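Local coordinates for protein 6-phosphogluconolactonase (Leishmania braziliensis, PDB 3CSS) that probably hydrolyses 6-phosphogluconolactone to 6-phosphogluconate, the second step of the oxidative pentose phosphate pathway, at residues E12-S15 with Q16-A20; A27-D30 with A31-D34; D60-L63 with L64-A68; S86-S89 with M90-A94; M195-K198 with V199-T203. One frame throughout, in Å; residues are numbered along the deposited sequence. Where two conformers were deposited one is given.

Contact 1: residues E12-S15 with Q16-A20; sequences ENLS and QMSFA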
# COMPACT_ATOMS: atom_id res chain seq x y z
N GLU A 12 -14.00 16.16 -4.62
CA GLU A 12 -15.44 16.05 -4.87
C GLU A 12 -15.81 14.67 -5.39
O GLU A 12 -16.97 14.23 -5.29
CB GLU A 12 -15.88 17.10 -5.90
CG GLU A 12 -16.15 18.50 -5.36
CD GLU A 12 -15.00 19.48 -5.61
OE1 GLU A 12 -13.95 19.34 -4.95
OE2 GLU A 12 -15.16 20.39 -6.45
N ASN A 13 -14.84 14.00 -5.98
CA ASN A 13 -15.09 12.72 -6.64
C ASN A 13 -13.78 11.99 -6.92
O ASN A 13 -12.68 12.52 -6.69
CB ASN A 13 -15.90 12.94 -7.94
CG ASN A 13 -15.18 13.83 -8.94
OD1 ASN A 13 -14.02 13.59 -9.28
ND2 ASN A 13 -15.86 14.86 -9.40
N LEU A 14 -13.90 10.78 -7.43
CA LEU A 14 -12.74 9.91 -7.60
C LEU A 14 -11.84 10.33 -8.78
O LEU A 14 -10.65 10.02 -8.80
CB LEU A 14 -13.19 8.44 -7.74
CG LEU A 14 -12.15 7.32 -7.66
CD1 LEU A 14 -11.29 7.36 -6.39
CD2 LEU A 14 -12.87 5.96 -7.80
N SER A 15 -12.41 11.05 -9.75
CA SER A 15 -11.60 11.65 -10.83
C SER A 15 -10.56 12.62 -10.26
O SER A 15 -9.37 12.56 -10.59
CB SER A 15 -12.48 12.37 -11.86
OG SER A 15 -13.40 11.47 -12.47
N GLN A 16 -11.01 13.50 -9.39
CA GLN A 16 -10.13 14.47 -8.75
C GLN A 16 -9.13 13.76 -7.85
O GLN A 16 -7.96 14.15 -7.80
CB GLN A 16 -10.98 15.45 -7.94
CG GLN A 16 -10.22 16.57 -7.30
CD GLN A 16 -11.16 17.61 -6.68
OE1 GLN A 16 -12.36 17.36 -6.51
NE2 GLN A 16 -10.61 18.78 -6.37
N MET A 17 -9.58 12.75 -7.12
CA MET A 17 -8.69 12.00 -6.25
C MET A 17 -7.57 11.36 -7.05
O MET A 17 -6.41 11.43 -6.68
CB MET A 17 -9.47 10.92 -5.52
CG MET A 17 -8.67 10.25 -4.47
SD MET A 17 -9.72 9.08 -3.60
CE MET A 17 -10.79 10.23 -2.74
N SER A 18 -7.94 10.71 -8.15
CA SER A 18 -6.97 10.00 -8.99
C SER A 18 -5.97 10.97 -9.63
O SER A 18 -4.79 10.67 -9.66
CB SER A 18 -7.70 9.18 -10.04
OG SER A 18 -8.62 8.30 -9.39
N PHE A 19 -6.44 12.13 -10.08
CA PHE A 19 -5.56 13.16 -10.66
C PHE A 19 -4.57 13.67 -9.63
O PHE A 19 -3.40 13.87 -9.94
CB PHE A 19 -6.33 14.37 -11.23
CG PHE A 19 -7.31 14.05 -12.32
CD1 PHE A 19 -7.30 12.85 -13.00
CD2 PHE A 19 -8.24 15.01 -12.70
CE1 PHE A 19 -8.22 12.61 -14.00
CE2 PHE A 19 -9.14 14.76 -13.68
CZ PHE A 19 -9.11 13.57 -14.33
N ALA A 20 -5.03 13.88 -8.39
CA ALA A 20 -4.16 14.35 -7.31
C ALA A 20 -3.06 13.36 -6.96
O ALA A 20 -1.91 13.76 -6.74
CB ALA A 20 -4.98 14.70 -6.06
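Over one face of the Phe-19 ring sits the carbonyl oxygen of Ser-15, 3.0 Å above the ring plane and displaced toward its rim; CG of Phe-19 is 3.1 Å from that O. The same oxygen takes the backbone N-H of Phe-19, so ring and amide meet one acceptor. The amide of Gln-16 and, in one Glu-12 conformer, the carboxylate of Glu-12 are turned 68° against each other. OE1 of Gln-16 accepts an almost straight bond from Glu-12 N at 2.8 Å, with the donor standing above the amide plane rather than in it. The Gln-16 side chain gets there by running back fully extended, with CG opposite the backbone N (chi1 -175°). At Asn-13 the amide oxygen OD1 receives Gln-16 N at 3.0 Å, and its C=O points almost straight at the donor. At the next residue, Leu-14 O is gripped twice by Ser-18: OG at 2.7 Å and N at 2.9 Å arrive from opposite faces of the carbonyl plane. Met-17 packs against Leu-256 of strand 252-257. This is an N-capped first turn, with Asn-13 as the N-cap of helix 14-30.

Contact 2: residues A27-D30 with A31-D34; sequences AAID and ARVD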
# COMPACT_ATOMS: atom_id res chain seq x y z
N ALA A 27 5.55 14.19 -9.75
CA ALA A 27 6.44 15.12 -9.06
C ALA A 27 7.70 14.39 -8.57
O ALA A 27 8.81 14.88 -8.75
CB ALA A 27 5.71 15.76 -7.87
N ALA A 28 7.51 13.22 -7.98
CA ALA A 28 8.62 12.40 -7.48
C ALA A 28 9.53 11.93 -8.63
O ALA A 28 10.76 11.91 -8.48
CB ALA A 28 8.10 11.21 -6.68
N ILE A 29 8.93 11.58 -9.76
CA ILE A 29 9.69 11.16 -10.95
C ILE A 29 10.49 12.32 -11.53
O ILE A 29 11.66 12.15 -11.86
CB ILE A 29 8.78 10.58 -12.06
CG1 ILE A 29 8.16 9.25 -11.60
CG2 ILE A 29 9.57 10.38 -13.36
CD1 ILE A 29 7.03 8.75 -12.49
N ASP A 30 9.87 13.49 -11.67
CA ASP A 30 10.55 14.67 -12.21
C ASP A 30 11.59 15.24 -11.24
O ASP A 30 12.57 15.84 -11.68
CB ASP A 30 9.55 15.76 -12.59
CG ASP A 30 10.15 16.79 -13.54
OD1 ASP A 30 10.31 16.48 -14.74
OD2 ASP A 30 10.47 17.91 -13.09
N ALA A 31 11.39 15.03 -9.94
CA ALA A 31 12.30 15.56 -8.92
C ALA A 31 13.57 14.73 -8.71
O ALA A 31 14.45 15.14 -7.95
CB ALA A 31 11.57 15.74 -7.60
N ARG A 32 13.68 13.57 -9.36
CA ARG A 32 14.89 12.75 -9.24
C ARG A 32 16.12 13.54 -9.67
O ARG A 32 16.11 14.16 -10.74
CB ARG A 32 14.81 11.50 -10.12
CG ARG A 32 13.83 10.43 -9.65
CD ARG A 32 13.83 9.27 -10.65
NE ARG A 32 13.36 9.69 -11.96
CZ ARG A 32 13.48 9.00 -13.10
NH1 ARG A 32 14.08 7.81 -13.12
NH2 ARG A 32 13.00 9.52 -14.22
N VAL A 33 17.17 13.52 -8.85
CA VAL A 33 18.47 14.08 -9.25
C VAL A 33 19.11 13.14 -10.28
O VAL A 33 19.48 13.57 -11.38
CB VAL A 33 19.42 14.27 -8.04
CG1 VAL A 33 20.79 14.76 -8.49
CG2 VAL A 33 18.81 15.24 -7.02
N ASP A 34 19.21 11.86 -9.92
CA ASP A 34 19.74 10.82 -10.81
C ASP A 34 18.60 10.17 -11.58
O ASP A 34 17.84 9.37 -11.04
CB ASP A 34 20.49 9.76 -9.98
CG ASP A 34 21.28 8.78 -10.85
OD1 ASP A 34 22.00 7.93 -10.27
OD2 ASP A 34 21.19 8.84 -12.09
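Near the end of helix 14-30, Ala-31 N bonds to Ala-27 O at 2.8 Å, bent to 136° at the hydrogen, after which Arg-32 (psi 131°) turns the chain out of the helix. The side chain of Arg-32 then folds back on the helix end. Its CG passes 3.5 Å from Ile-29 O, and the bend at chi3 (-63°) brings NE round to give that same oxygen a hydrogen bond of 3.0 Å. This bond is well formed: the donor lies in the carbonyl plane on a lone pair, and the oxygen lies at the guanidinium edge, near its plane. A carbonyl of the final turn is thus satisfied by a side chain, and the bond fixes how the guanidinium is rotated. Ile-29 and Arg-32 run side by side in the same direction, so that CG2 of Ile-29 meets NH2 of Arg-32 at 3.6 Å. CB of Ala-31 comes to 3.1 Å from Ala-27 O. The second arm of the guanidinium, NH1, bonds to Val-37 O, tying the helix end to the chain just before strand 39-43. Ile-29 and Arg-32 both pack on Val-39 of that strand and on Ala-68, which leads into strand 69-77.

Contact 3: residues D60-L63 with L64-A68; sequences DLAL and LQQHA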
# COMPACT_ATOMS: atom_id res chain seq x y z
N ASP A 60 1.04 8.35 -19.03
CA ASP A 60 2.43 8.34 -18.60
C ASP A 60 3.18 7.06 -18.97
O ASP A 60 4.26 6.78 -18.41
CB ASP A 60 2.48 8.52 -17.08
CG ASP A 60 1.70 9.74 -16.63
OD1 ASP A 60 1.97 10.85 -17.12
OD2 ASP A 60 0.82 9.59 -15.76
N LEU A 61 2.64 6.31 -19.93
CA LEU A 61 3.17 4.99 -20.24
C LEU A 61 4.61 5.07 -20.75
O LEU A 61 5.41 4.18 -20.46
CB LEU A 61 2.28 4.27 -21.27
CG LEU A 61 2.60 2.79 -21.50
CD1 LEU A 61 2.55 1.99 -20.18
CD2 LEU A 61 1.66 2.19 -22.54
N ALA A 62 4.93 6.14 -21.47
CA ALA A 62 6.27 6.36 -22.00
C ALA A 62 7.34 6.42 -20.91
O ALA A 62 8.39 5.79 -21.02
CB ALA A 62 6.30 7.64 -22.85
N LEU A 63 7.07 7.18 -19.85
CA LEU A 63 7.99 7.28 -18.71
C LEU A 63 8.21 5.91 -18.07
O LEU A 63 9.33 5.56 -17.69
CB LEU A 63 7.48 8.27 -17.67
CG LEU A 63 7.47 9.74 -18.10
CD1 LEU A 63 6.81 10.62 -17.05
CD2 LEU A 63 8.89 10.20 -18.39
N LEU A 64 7.15 5.12 -17.98
CA LEU A 64 7.21 3.80 -17.35
C LEU A 64 7.97 2.78 -18.22
O LEU A 64 8.74 1.96 -17.71
CB LEU A 64 5.80 3.30 -17.03
CG LEU A 64 4.94 4.27 -16.21
CD1 LEU A 64 3.58 3.64 -15.93
CD2 LEU A 64 5.61 4.71 -14.89
N GLN A 65 7.76 2.84 -19.53
CA GLN A 65 8.52 1.97 -20.44
C GLN A 65 10.02 2.34 -20.47
O GLN A 65 10.86 1.52 -20.87
CB GLN A 65 7.85 1.95 -21.84
CG GLN A 65 6.45 1.32 -21.75
CD GLN A 65 5.72 1.19 -23.06
OE1 GLN A 65 5.95 1.96 -24.00
NE2 GLN A 65 4.81 0.22 -23.13
N GLN A 66 10.35 3.55 -20.01
CA GLN A 66 11.74 3.99 -19.82
C GLN A 66 12.29 3.65 -18.42
O GLN A 66 13.36 4.13 -18.04
CB GLN A 66 11.82 5.51 -20.02
CG GLN A 66 11.45 6.01 -21.42
CD GLN A 66 11.03 7.48 -21.41
OE1 GLN A 66 11.21 8.19 -20.40
NE2 GLN A 66 10.47 7.95 -22.52
N HIS A 67 11.53 2.86 -17.66
CA HIS A 67 11.96 2.35 -16.35
C HIS A 67 12.05 3.45 -15.28
O HIS A 67 12.85 3.34 -14.35
CB HIS A 67 13.29 1.56 -16.46
CG HIS A 67 13.38 0.67 -17.67
ND1 HIS A 67 12.52 -0.39 -17.87
CD2 HIS A 67 14.21 0.69 -18.74
CE1 HIS A 67 12.83 -0.99 -19.01
NE2 HIS A 67 13.85 -0.36 -19.55
N ALA A 68 11.20 4.48 -15.38
CA ALA A 68 11.18 5.55 -14.36
C ALA A 68 10.70 5.06 -12.98
O ALA A 68 11.05 5.66 -11.96
CB ALA A 68 10.30 6.70 -14.83
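Leu-63 O and the backbone of Ala-68 make the defining bond of this turn, Ala-68 N to Leu-63 O at 3.2 Å, while CB of Ala-68 touches the same oxygen and lies 4.3 Å from CB of Leu-63. Gln-66 folds its side chain back over the preceding turn: CG comes within 3.1 Å of Ala-62 O, and OE1 ends 3.7 Å from CA of Leu-63. Its backbone N has weak bonds to Ala-62 O and Leu-63 O. One residue earlier, Gln-65 N gives Leu-61 O a bond of 2.9 Å, and the extended side chain of Gln-65 crosses that of Leu-61, laying NE2 3.8 Å from CG of the leucine. Together with His-67 N to Leu-64 O (2.9 Å), the Ala-68 bond forms a Schellman motif that ends helix 61-65; His-67, at phi 69°, is its C-prime residue. Farther out, NE2 of Gln-65 is held by Asp-98 O, and ND1 of His-67 bonds to OD2 of Asp-103. At the start of the helix, Asp-60 sits in the N-cap position, but its carboxylate turns to a salt bridge with Arg-22 of helix 14-30. Leu-64 faces inward onto Val-69 and Phe-71 of strand 69-77.

Contact 4: residues S86-S89 with M90-A94; sequences SNFS and MATKA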
# COMPACT_ATOMS: atom_id res chain seq x y z
N SER A 86 -7.22 -10.81 -7.00
CA SER A 86 -5.84 -10.44 -6.65
C SER A 86 -5.57 -8.99 -7.06
O SER A 86 -6.10 -8.50 -8.08
CB SER A 86 -4.82 -11.38 -7.30
OG SER A 86 -4.66 -11.08 -8.65
N ASN A 87 -4.73 -8.32 -6.28
CA ASN A 87 -4.32 -6.95 -6.59
C ASN A 87 -3.46 -6.93 -7.86
O ASN A 87 -3.52 -5.99 -8.64
CB ASN A 87 -3.59 -6.28 -5.42
CG ASN A 87 -4.48 -6.07 -4.20
OD1 ASN A 87 -5.69 -5.90 -4.33
ND2 ASN A 87 -3.87 -6.01 -3.03
N PHE A 88 -2.68 -7.99 -8.06
CA PHE A 88 -1.87 -8.12 -9.25
C PHE A 88 -2.71 -8.12 -10.52
O PHE A 88 -2.39 -7.45 -11.49
CB PHE A 88 -1.03 -9.38 -9.19
CG PHE A 88 -0.12 -9.55 -10.36
CD1 PHE A 88 1.07 -8.84 -10.43
CD2 PHE A 88 -0.48 -10.37 -11.41
CE1 PHE A 88 1.92 -9.00 -11.54
CE2 PHE A 88 0.36 -10.52 -12.53
CZ PHE A 88 1.56 -9.82 -12.58
N SER A 89 -3.80 -8.87 -10.51
CA SER A 89 -4.72 -8.90 -11.64
C SER A 89 -5.24 -7.49 -11.94
O SER A 89 -5.18 -7.01 -13.07
CB SER A 89 -5.90 -9.82 -11.36
OG SER A 89 -6.82 -9.77 -12.43
N MET A 90 -5.77 -6.85 -10.90
CA MET A 90 -6.31 -5.52 -11.05
C MET A 90 -5.26 -4.55 -11.62
O MET A 90 -5.54 -3.82 -12.56
CB MET A 90 -6.86 -5.01 -9.71
CG MET A 90 -7.47 -3.63 -9.79
SD MET A 90 -6.28 -2.30 -9.56
CE MET A 90 -5.79 -2.55 -7.85
N ALA A 91 -4.06 -4.55 -11.04
CA ALA A 91 -2.98 -3.65 -11.47
C ALA A 91 -2.51 -3.93 -12.89
O ALA A 91 -2.16 -3.02 -13.64
CB ALA A 91 -1.80 -3.78 -10.51
N THR A 92 -2.48 -5.22 -13.25
CA THR A 92 -2.06 -5.66 -14.58
C THR A 92 -3.05 -5.20 -15.64
O THR A 92 -2.65 -4.64 -16.66
CB THR A 92 -1.85 -7.20 -14.60
OG1 THR A 92 -0.73 -7.53 -13.77
CG2 THR A 92 -1.56 -7.69 -16.01
N LYS A 93 -4.34 -5.44 -15.41
CA LYS A 93 -5.38 -5.03 -16.36
C LYS A 93 -5.38 -3.53 -16.56
O LYS A 93 -5.52 -3.03 -17.68
CB LYS A 93 -6.76 -5.50 -15.91
CG LYS A 93 -6.97 -6.99 -15.99
CD LYS A 93 -8.41 -7.36 -15.68
CE LYS A 93 -8.58 -8.87 -15.50
NZ LYS A 93 -9.97 -9.30 -15.83
N ALA A 94 -5.20 -2.80 -15.45
CA ALA A 94 -5.23 -1.35 -15.49
C ALA A 94 -3.96 -0.77 -16.09
O ALA A 94 -4.02 0.27 -16.75
CB ALA A 94 -5.50 -0.76 -14.09
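Thr-92 reaches back one helical turn to Phe-88. Its CB lies 3.2 Å from Phe-88 O. From there OG1, opposite the carbonyl carbon of its own residue (chi1 -66°), comes to 2.8 Å from the same oxygen and donates its hydrogen. That hydroxyl also stands over the centre of one face of the Phe-88 ring, with CE2 the nearest ring atom at 3.4 Å. The ring gets beneath it because CG of Phe-88 is opposite the backbone N (chi1 -178°), and the ring beyond it tilts toward the later turn. Phe-88 O takes a second bond, from Thr-92 N at 2.8 Å; the two donors arrive on opposite faces of the carbonyl plane, OG1 well above it. Alongside, Lys-93 N bonds to Ser-89 O, and the extended lysine chain brings CE to 3.7 Å from OG of Ser-89. At the start of the helix, Ser-86 OG accepts Ser-89 N at 3.0 Å as the N-cap, and Met-90 N follows with a longer bond of 3.3 Å to Ser-86 O. The cap hydroxyl bonds in turn to Asp-83 O. Glu-76 takes the N-H groups of Asn-87 and Phe-88 with its two carboxylate oxygens, which ties the first turn of the helix to strand 69-77. With its proton committed to Phe-88 O, the Thr-92 hydroxyl would turn its oxygen rather than its hydrogen to the ring.

Contact 5: residues M195-K198 with V199-T203; sequences MSPK and VWRVT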
# COMPACT_ATOMS: atom_id res chain seq x y z
N MET A 195 -14.39 -7.43 6.43
CA MET A 195 -13.58 -7.22 5.23
C MET A 195 -13.44 -8.47 4.37
O MET A 195 -13.33 -9.60 4.90
CB MET A 195 -12.21 -6.70 5.62
CG MET A 195 -12.28 -5.35 6.34
SD MET A 195 -12.56 -3.97 5.18
CE MET A 195 -14.27 -3.54 5.49
N SER A 196 -13.42 -8.24 3.06
CA SER A 196 -13.33 -9.31 2.06
C SER A 196 -12.31 -8.93 0.98
O SER A 196 -11.99 -7.75 0.81
CB SER A 196 -14.70 -9.51 1.42
OG SER A 196 -15.55 -10.12 2.34
N PRO A 197 -11.79 -9.92 0.23
CA PRO A 197 -12.05 -11.35 0.26
C PRO A 197 -11.46 -12.06 1.48
O PRO A 197 -10.45 -11.60 2.03
CB PRO A 197 -11.38 -11.86 -1.04
CG PRO A 197 -10.40 -10.85 -1.41
CD PRO A 197 -10.89 -9.54 -0.87
N LYS A 198 -12.09 -13.16 1.88
CA LYS A 198 -11.68 -13.95 3.03
C LYS A 198 -10.53 -14.88 2.63
O LYS A 198 -10.71 -16.08 2.40
CB LYS A 198 -12.84 -14.79 3.58
CG LYS A 198 -14.04 -13.98 4.06
CD LYS A 198 -13.66 -13.01 5.16
CE LYS A 198 -14.85 -12.28 5.73
NZ LYS A 198 -14.39 -11.30 6.77
N VAL A 199 -9.33 -14.31 2.54
CA VAL A 199 -8.14 -15.04 2.13
C VAL A 199 -6.96 -14.42 2.86
O VAL A 199 -6.94 -13.19 3.09
CB VAL A 199 -7.90 -14.95 0.58
CG1 VAL A 199 -7.75 -13.52 0.11
CG2 VAL A 199 -6.68 -15.82 0.14
N TRP A 200 -5.99 -15.25 3.22
CA TRP A 200 -4.76 -14.77 3.84
C TRP A 200 -4.06 -13.75 2.96
O TRP A 200 -4.21 -13.75 1.72
CB TRP A 200 -3.81 -15.93 4.22
CG TRP A 200 -4.15 -16.51 5.55
CD1 TRP A 200 -5.03 -17.52 5.80
CD2 TRP A 200 -3.63 -16.10 6.82
NE1 TRP A 200 -5.10 -17.76 7.15
CE2 TRP A 200 -4.26 -16.89 7.80
CE3 TRP A 200 -2.69 -15.14 7.22
CZ2 TRP A 200 -3.99 -16.74 9.16
CZ3 TRP A 200 -2.44 -14.99 8.57
CH2 TRP A 200 -3.07 -15.79 9.52
N ARG A 201 -3.32 -12.87 3.63
CA ARG A 201 -2.62 -11.75 3.01
C ARG A 201 -1.14 -11.72 3.36
O ARG A 201 -0.70 -12.20 4.42
CB ARG A 201 -3.23 -10.39 3.45
CG ARG A 201 -4.75 -10.32 3.51
CD ARG A 201 -5.37 -10.49 2.15
NE ARG A 201 -6.83 -10.35 2.16
CZ ARG A 201 -7.48 -9.19 2.08
NH1 ARG A 201 -6.82 -8.06 1.96
NH2 ARG A 201 -8.80 -9.18 2.11
N VAL A 202 -0.38 -11.10 2.47
CA VAL A 202 0.92 -10.56 2.84
C VAL A 202 0.83 -9.04 2.71
O VAL A 202 0.04 -8.51 1.91
CB VAL A 202 2.07 -11.13 2.00
CG1 VAL A 202 2.22 -12.63 2.26
CG2 VAL A 202 1.85 -10.88 0.54
N THR A 203 1.63 -8.36 3.53
CA THR A 203 1.63 -6.91 3.57
C THR A 203 3.02 -6.37 3.90
O THR A 203 3.75 -6.97 4.68
CB THR A 203 0.59 -6.37 4.61
OG1 THR A 203 0.49 -4.95 4.50
CG2 THR A 203 0.93 -6.79 6.04
O HOH W 1 -10.03 -6.52 2.36
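Pro-197 O and the guanidinium of Arg-201 form the close-fitting side of this contact. NH2 of Arg-201 donates to that oxygen at 2.9 Å in a nearly straight bond (169°), arriving in the carbonyl plane on a lone pair, with the oxygen close to the guanidinium plane. The neighbouring NE turns to Val-199 O at 3.0 Å, so two carbonyls of the approaching chain hold the group along its edge and fix its rotation. The side chain curls back to do this through its bend at chi2 (-65°). CD of Pro-197 meets NH2 of Arg-201 at 3.7 Å, and CG of the proline lies 4.1 Å from CG1 of Val-199, the two side chains running side by side. A cis peptide precedes Pro-197. Lys-198 is the centre of an inverse gamma turn, closed by a weak bond from Val-199 N to Pro-197 O; the chain then enters strand 201-204, an antiparallel member of the mixed sheet. NH1 of Arg-201 bonds to Ser-171 OG, and its side chain also packs on Arg-77 of strand 69-77. The looser side is at Ser-196 and Lys-198, both exposed. Here a water bridges the segments: it donates to Ser-196 O at 2.8 Å and accepts from NH2 of Arg-201 at 2.9 Å, giving that nitrogen its second partner. Lys-198 doubles back along its own loop instead of crossing to the strand, its NZ bonding to Met-195 O at 2.7 Å and also to Pro-193 O.

How the contacts relate
The contacts follow one another along the chain without overlap. Contacts 1 and 2 mark the start and end of helix 14-30, their centres about 23 Å apart. Contact 3, in helix 61-65, comes next and touches contact 2 through Ala-68. Contact 4 opens helix 87-96, after strand 69-77. Contact 5 leads into strand 201-204, which pairs with 69-77; its centre is about 15 Å from that of contact 4 and about 34 Å from that of contact 2, across the chain's centre. Contacts 2 and 3 thus tie together the chain ends leading into the neighbouring parallel strands 39-43 and 69-77, while contacts 4 and 5 both pack against strand 69-77 farther along.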